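PDB 2OA9: R.MvaI from Kocuria varians, which probably cleaves double-stranded DNA as a monomeric restriction endonuclease that recognizes its target sequence asymmetrically, most likely with the help of bound metal ions. Local coordinates for residues E6-L11 with L163-V168; Q16-G21 with E43-N48. All coordinates share one frame; numbering follows the deposited sequence.

Contact 1: E6-L11 with L163-V168; sequences EYLNLL and LKYIAV
Tyr165 meets Tyr7, Leu8 and Leu11, three residues on one side of helix 6-19. It makes all the contacts that segment 163-168 has with segment 6-11. The chain leaves a helix at Leu163 and runs in loop form through Lys164. Tyr165 comes next. Its CG lies anti to the carbonyl carbon (chi1 -63°), which carries the ring out toward the helix. There Leu11 CD2 sits over one face, 4.0 Å from the ring centroid and 16° off the ring normal. This is a CH-pi contact, with the methyl shifted toward the CG and CD1 side of the ring. Tyr165 CE1 comes up at the edge of the Tyr7 ring, near its plane, 3.7 Å from Tyr7 CE2. Leu8 CD1 approaches the other flank obliquely, 4.0 Å from Tyr165 CE2, and also lies 4.1 Å from Tyr165 OH. Tyr7 OH itself points elsewhere and hydrogen-bonds to the backbone O of Asp53. With an alanine here, Leu11, Leu8 and the Tyr7 edge would probably lose the ring they share, and a gap would open between helix 6-19 and the chain entering strand 166-176. That strand then begins, with backbone bonds from Ile166 to Phe190, from Ala167 to Glu58 and Lys60, and from Val168 to Asn188. Leu8 and Leu11 also rest on Leu189 of strand 179-192. A helix packed on a mixed sheet in this way fits the nuclease core of the PD-(D/E)XK clan, to which the MvaI/BcnI family belongs.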
loop_
_atom_site.group_PDB
_atom_site.type_symbol
_atom_site.label_atom_id
_atom_site.label_comp_id
_atom_site.label_asym_id
_atom_site.label_seq_id
_atom_site.Cartn_x
_atom_site.Cartn_y
_atom_site.Cartn_z
ATOM N N GLU A 6 10.622 17.826 12.848
ATOM C CA GLU A 6 10.378 19.186 12.346
ATOM C C GLU A 6 9.394 19.161 11.196
ATOM O O GLU A 6 8.513 19.989 11.104
ATOM C CB GLU A 6 11.668 19.877 11.858
ATOM C CG GLU A 6 12.777 19.989 12.870
ATOM C CD GLU A 6 13.688 21.170 12.604
ATOM O OE1 GLU A 6 14.261 21.233 11.503
ATOM O OE2 GLU A 6 13.838 22.022 13.486
ATOM N N TYR A 7 9.551 18.210 10.303
ATOM C CA TYR A 7 8.682 18.167 9.128
ATOM C C TYR A 7 7.236 17.877 9.527
ATOM O O TYR A 7 6.298 18.539 9.080
ATOM C CB TYR A 7 9.173 17.111 8.132
ATOM C CG TYR A 7 8.381 17.071 6.857
ATOM C CD1 TYR A 7 8.629 17.994 5.853
ATOM C CD2 TYR A 7 7.406 16.131 6.661
ATOM C CE1 TYR A 7 7.911 17.988 4.674
ATOM C CE2 TYR A 7 6.684 16.097 5.460
ATOM C CZ TYR A 7 6.957 17.034 4.482
ATOM O OH TYR A 7 6.249 17.010 3.296
ATOM N N LEU A 8 7.074 16.884 10.384
ATOM C CA LEU A 8 5.766 16.542 10.857
ATOM C C LEU A 8 5.108 17.685 11.602
ATOM O O LEU A 8 3.898 17.894 11.489
ATOM C CB LEU A 8 5.869 15.291 11.744
ATOM C CG LEU A 8 4.535 14.710 12.196
ATOM C CD1 LEU A 8 3.598 14.434 11.018
ATOM C CD2 LEU A 8 4.752 13.454 12.984
ATOM N N ASN A 9 5.870 18.437 12.396
ATOM C CA ASN A 9 5.307 19.587 13.074
ATOM C C ASN A 9 4.664 20.543 12.077
ATOM O O ASN A 9 3.543 21.014 12.303
ATOM C CB ASN A 9 6.391 20.298 13.892
ATOM C CG ASN A 9 5.952 21.701 14.445
ATOM O OD1 ASN A 9 5.139 21.771 15.320
ATOM N ND2 ASN A 9 6.549 22.745 13.941
ATOM N N LEU A 10 5.366 20.816 10.994
ATOM C CA LEU A 10 4.869 21.735 9.950
ATOM C C LEU A 10 3.665 21.170 9.186
ATOM O O LEU A 10 2.713 21.872 8.913
ATOM C CB LEU A 10 5.986 22.121 8.951
ATOM C CG LEU A 10 7.017 23.064 9.584
ATOM C CD1 LEU A 10 8.243 23.220 8.700
ATOM C CD2 LEU A 10 6.411 24.430 9.913
ATOM N N LEU A 11 3.720 19.892 8.843
ATOM C CA LEU A 11 2.622 19.241 8.157
ATOM C C LEU A 11 1.373 19.233 9.013
ATOM O O LEU A 11 0.290 19.561 8.516
ATOM C CB LEU A 11 3.035 17.852 7.690
ATOM C CG LEU A 11 1.903 17.002 7.071
ATOM C CD1 LEU A 11 1.389 17.715 5.826
ATOM C CD2 LEU A 11 2.438 15.615 6.843
ATOM N N LEU A 163 7.308 4.404 2.381
ATOM C CA LEU A 163 6.063 4.895 2.983
ATOM C C LEU A 163 5.958 6.383 2.796
ATOM O O LEU A 163 6.960 7.098 2.877
ATOM C CB LEU A 163 5.997 4.607 4.474
ATOM C CG LEU A 163 5.600 3.213 4.945
ATOM C CD1 LEU A 163 5.670 3.192 6.456
ATOM C CD2 LEU A 163 4.211 2.843 4.452
ATOM N N LYS A 164 4.741 6.846 2.549
ATOM C CA LYS A 164 4.458 8.267 2.437
ATOM C C LYS A 164 3.331 8.565 3.400
ATOM O O LYS A 164 2.564 7.665 3.781
ATOM C CB LYS A 164 4.077 8.631 1.007
ATOM C CG LYS A 164 5.214 8.400 0.000
ATOM C CD LYS A 164 4.833 8.779 -1.408
ATOM C CE LYS A 164 6.054 9.042 -2.299
ATOM N NZ LYS A 164 5.627 9.356 -3.713
ATOM N N TYR A 165 3.220 9.822 3.797
ATOM C CA TYR A 165 2.045 10.295 4.516
ATOM C C TYR A 165 0.770 10.175 3.676
ATOM O O TYR A 165 0.777 10.340 2.468
ATOM C CB TYR A 165 2.238 11.754 4.991
ATOM C CG TYR A 165 3.364 11.960 5.982
ATOM C CD1 TYR A 165 4.568 12.559 5.594
ATOM C CD2 TYR A 165 3.232 11.551 7.287
ATOM C CE1 TYR A 165 5.597 12.728 6.504
ATOM C CE2 TYR A 165 4.220 11.726 8.193
ATOM C CZ TYR A 165 5.394 12.321 7.805
ATOM O OH TYR A 165 6.371 12.444 8.736
ATOM N N ILE A 166 -0.332 9.853 4.339
ATOM C CA ILE A 166 -1.651 9.865 3.713
ATOM C C ILE A 166 -2.589 10.568 4.687
ATOM O O ILE A 166 -2.482 10.355 5.909
ATOM C CB ILE A 166 -2.160 8.420 3.483
ATOM C CG1 ILE A 166 -1.300 7.698 2.457
ATOM C CG2 ILE A 166 -3.599 8.407 2.993
ATOM C CD1 ILE A 166 -1.191 6.232 2.729
ATOM N N ALA A 167 -3.526 11.339 4.153
ATOM C CA ALA A 167 -4.589 11.937 4.971
ATOM C C ALA A 167 -5.943 11.470 4.462
ATOM O O ALA A 167 -6.265 11.598 3.282
ATOM C CB ALA A 167 -4.496 13.458 4.983
ATOM N N VAL A 168 -6.736 10.912 5.361
ATOM C CA VAL A 168 -8.108 10.526 5.072
ATOM C C VAL A 168 -9.013 11.535 5.784
ATOM O O VAL A 168 -8.935 11.691 6.991
ATOM C CB VAL A 168 -8.398 9.120 5.563
ATOM C CG1 VAL A 168 -9.822 8.722 5.285
ATOM C CG2 VAL A 168 -7.406 8.146 4.997
#

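Contact 2: Q16-G21 with E43-N48; sequences QNVVDG and EKEEDN. With CD (cadmium ion), chain I; CD (cadmium ion), chain K.
Asn17 ND2 donates a nearly straight hydrogen bond to Glu45 OE2, 2.8 Å long with an N-H...O angle of 173°. The acceptor lies close to the Asn17 amide plane. On the glutamate side, the donor arrives from above the carboxylate, 44° out of its plane, and the two flat groups stand almost at right angles. Next to this bond Val18 CG2 lies alongside Glu45 CG at 4.2 Å. A bend at chi2 (-55°) turns the Glu45 carboxylate back to Asn17. Its other oxygen, OE1, receives a long, weak bond of 3.4 Å from Asn48 ND2, one turn further along the same helix. This is helix-to-helix packing: the last turn of helix 6-19 meets helix 33-49, with a polar pair next to an apolar patch. Val18 extends that patch onto Phe38 and Leu41, and Asn17 touches Leu49. Beyond the pair, each segment holds a cadmium ion. Glu43 and Glu46, one turn apart, grip the same cadmium ion, each with both carboxylate oxygens. Glu46 OE1 lies 2.3 Å from the cadmium and Glu43 OE2 2.4 Å from it. A water and His55 complete its shell, and Glu46 OE2 also accepts a bond from Phe54 N. Just past helix 6-19, Asp20 OD1 binds the second ion at 2.2 Å, joined there by Val249. Gln16 NE2 gives a weak bond to Asp20 OD2 and another hydrogen bond to Val249 OXT.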
loop_
_atom_site.group_PDB
_atom_site.type_symbol
_atom_site.label_atom_id
_atom_site.label_comp_id
_atom_site.label_asym_id
_atom_site.label_seq_id
_atom_site.Cartn_x
_atom_site.Cartn_y
_atom_site.Cartn_z
ATOM N N GLN A 16 -3.926 21.359 10.329
ATOM C CA GLN A 16 -4.710 21.982 11.356
ATOM C C GLN A 16 -5.260 23.339 10.891
ATOM O O GLN A 16 -6.402 23.668 11.190
ATOM C CB GLN A 16 -3.862 22.145 12.622
ATOM C CG GLN A 16 -4.660 22.710 13.788
ATOM C CD GLN A 16 -5.529 21.674 14.440
ATOM O OE1 GLN A 16 -5.012 20.773 15.113
ATOM N NE2 GLN A 16 -6.855 21.778 14.252
ATOM N N ASN A 17 -4.467 24.107 10.151
ATOM C CA ASN A 17 -4.906 25.374 9.628
ATOM C C ASN A 17 -5.959 25.230 8.561
ATOM O O ASN A 17 -6.858 26.052 8.492
ATOM C CB ASN A 17 -3.742 26.170 9.045
ATOM C CG ASN A 17 -2.792 26.715 10.118
ATOM O OD1 ASN A 17 -3.120 26.758 11.302
ATOM N ND2 ASN A 17 -1.628 27.127 9.699
ATOM N N VAL A 18 -5.854 24.202 7.721
ATOM C CA VAL A 18 -6.896 23.985 6.715
ATOM C C VAL A 18 -8.202 23.582 7.431
ATOM O O VAL A 18 -9.294 24.138 7.182
ATOM C CB VAL A 18 -6.459 22.912 5.680
ATOM C CG1 VAL A 18 -7.668 22.515 4.806
ATOM C CG2 VAL A 18 -5.346 23.381 4.843
ATOM N N VAL A 19 -8.125 22.639 8.365
ATOM C CA VAL A 19 -9.340 22.173 9.052
ATOM C C VAL A 19 -10.017 23.327 9.793
ATOM O O VAL A 19 -11.232 23.530 9.680
ATOM C CB VAL A 19 -9.030 20.989 9.996
ATOM C CG1 VAL A 19 -10.193 20.704 10.905
ATOM C CG2 VAL A 19 -8.730 19.746 9.212
ATOM N N ASP A 20 -9.229 24.121 10.507
ATOM C CA ASP A 20 -9.776 25.212 11.307
ATOM C C ASP A 20 -10.140 26.446 10.496
ATOM O O ASP A 20 -10.552 27.468 11.061
ATOM C CB ASP A 20 -8.793 25.601 12.402
ATOM C CG ASP A 20 -8.640 24.526 13.473
ATOM O OD1 ASP A 20 -9.374 23.516 13.452
ATOM O OD2 ASP A 20 -7.809 24.640 14.397
ATOM N N GLY A 21 -9.981 26.368 9.187
ATOM C CA GLY A 21 -10.220 27.511 8.337
ATOM C C GLY A 21 -11.663 27.681 7.910
ATOM O O GLY A 21 -11.942 28.563 7.103
ATOM N N GLU A 43 -1.279 23.261 -0.387
ATOM C CA GLU A 43 -0.279 23.940 -1.175
ATOM C C GLU A 43 -0.120 25.399 -0.727
ATOM O O GLU A 43 0.982 25.883 -0.643
ATOM C CB GLU A 43 -0.643 23.853 -2.666
ATOM C CG GLU A 43 0.368 24.503 -3.608
ATOM C CD GLU A 43 1.722 23.817 -3.609
ATOM O OE1 GLU A 43 1.821 22.608 -3.276
ATOM O OE2 GLU A 43 2.704 24.502 -3.958
ATOM N N LYS A 44 -1.217 26.086 -0.422
ATOM C CA LYS A 44 -1.155 27.456 0.092
ATOM C C LYS A 44 -0.506 27.565 1.466
ATOM O O LYS A 44 0.156 28.543 1.758
ATOM C CB LYS A 44 -2.547 28.091 0.165
ATOM C CG LYS A 44 -3.148 28.418 -1.168
ATOM C CD LYS A 44 -4.640 28.747 -1.053
ATOM N N GLU A 45 -0.691 26.562 2.319
ATOM C CA GLU A 45 0.044 26.519 3.579
ATOM C C GLU A 45 1.572 26.406 3.508
ATOM O O GLU A 45 2.269 26.825 4.439
ATOM C CB GLU A 45 -0.481 25.389 4.468
ATOM C CG GLU A 45 -1.841 25.644 5.088
ATOM C CD GLU A 45 -1.884 26.947 5.879
ATOM O OE1 GLU A 45 -2.603 27.863 5.441
ATOM O OE2 GLU A 45 -1.162 27.094 6.893
ATOM N N GLU A 46 2.131 25.825 2.456
ATOM C CA GLU A 46 3.604 25.854 2.298
ATOM C C GLU A 46 4.165 27.268 2.420
ATOM O O GLU A 46 5.106 27.512 3.168
ATOM C CB GLU A 46 4.036 25.282 0.945
ATOM C CG GLU A 46 3.847 23.782 0.802
ATOM C CD GLU A 46 4.076 23.296 -0.626
ATOM O OE1 GLU A 46 4.506 24.121 -1.491
ATOM O OE2 GLU A 46 3.825 22.092 -0.895
ATOM N N ASP A 47 3.573 28.204 1.679
ATOM C CA ASP A 47 3.999 29.603 1.704
ATOM C C ASP A 47 3.754 30.261 3.060
ATOM O O ASP A 47 4.634 30.943 3.599
ATOM C CB ASP A 47 3.257 30.396 0.612
ATOM N N ASN A 48 2.557 30.050 3.616
ATOM C CA ASN A 48 2.189 30.662 4.888
ATOM C C ASN A 48 3.015 30.198 6.069
ATOM O O ASN A 48 3.106 30.916 7.071
ATOM C CB ASN A 48 0.722 30.385 5.214
ATOM C CG ASN A 48 -0.207 31.266 4.462
ATOM O OD1 ASN A 48 0.109 32.422 4.203
ATOM N ND2 ASN A 48 -1.383 30.733 4.109
HETATM CD CD CD I . 4.298 22.830 -3.351
HETATM CD CD CD K . -10.622 22.539 15.032
HETATM O O HOH W 1 6.093 23.496 -4.589
#

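How the contacts relate
Contacts 1 and 2 both use helix 6-19, the first near its start and the second at its end. Their centres are 13 Å apart, and their nearest atoms are about 5 Å apart without touching. Both segments of contact 2 fall between the two segments of contact 1 in the sequence. The helix is thus set against the chain just before strand 166-176 of the mixed sheet at one end and against helix 33-49 at the other. The loop after helix 33-49 carries Asp53, and strand 58-61 follows with Glu58 and Ile59, three residues that bind calcium in another structure of this protein. Together the contacts place the N-terminal helix beside this metal-binding part of the fold.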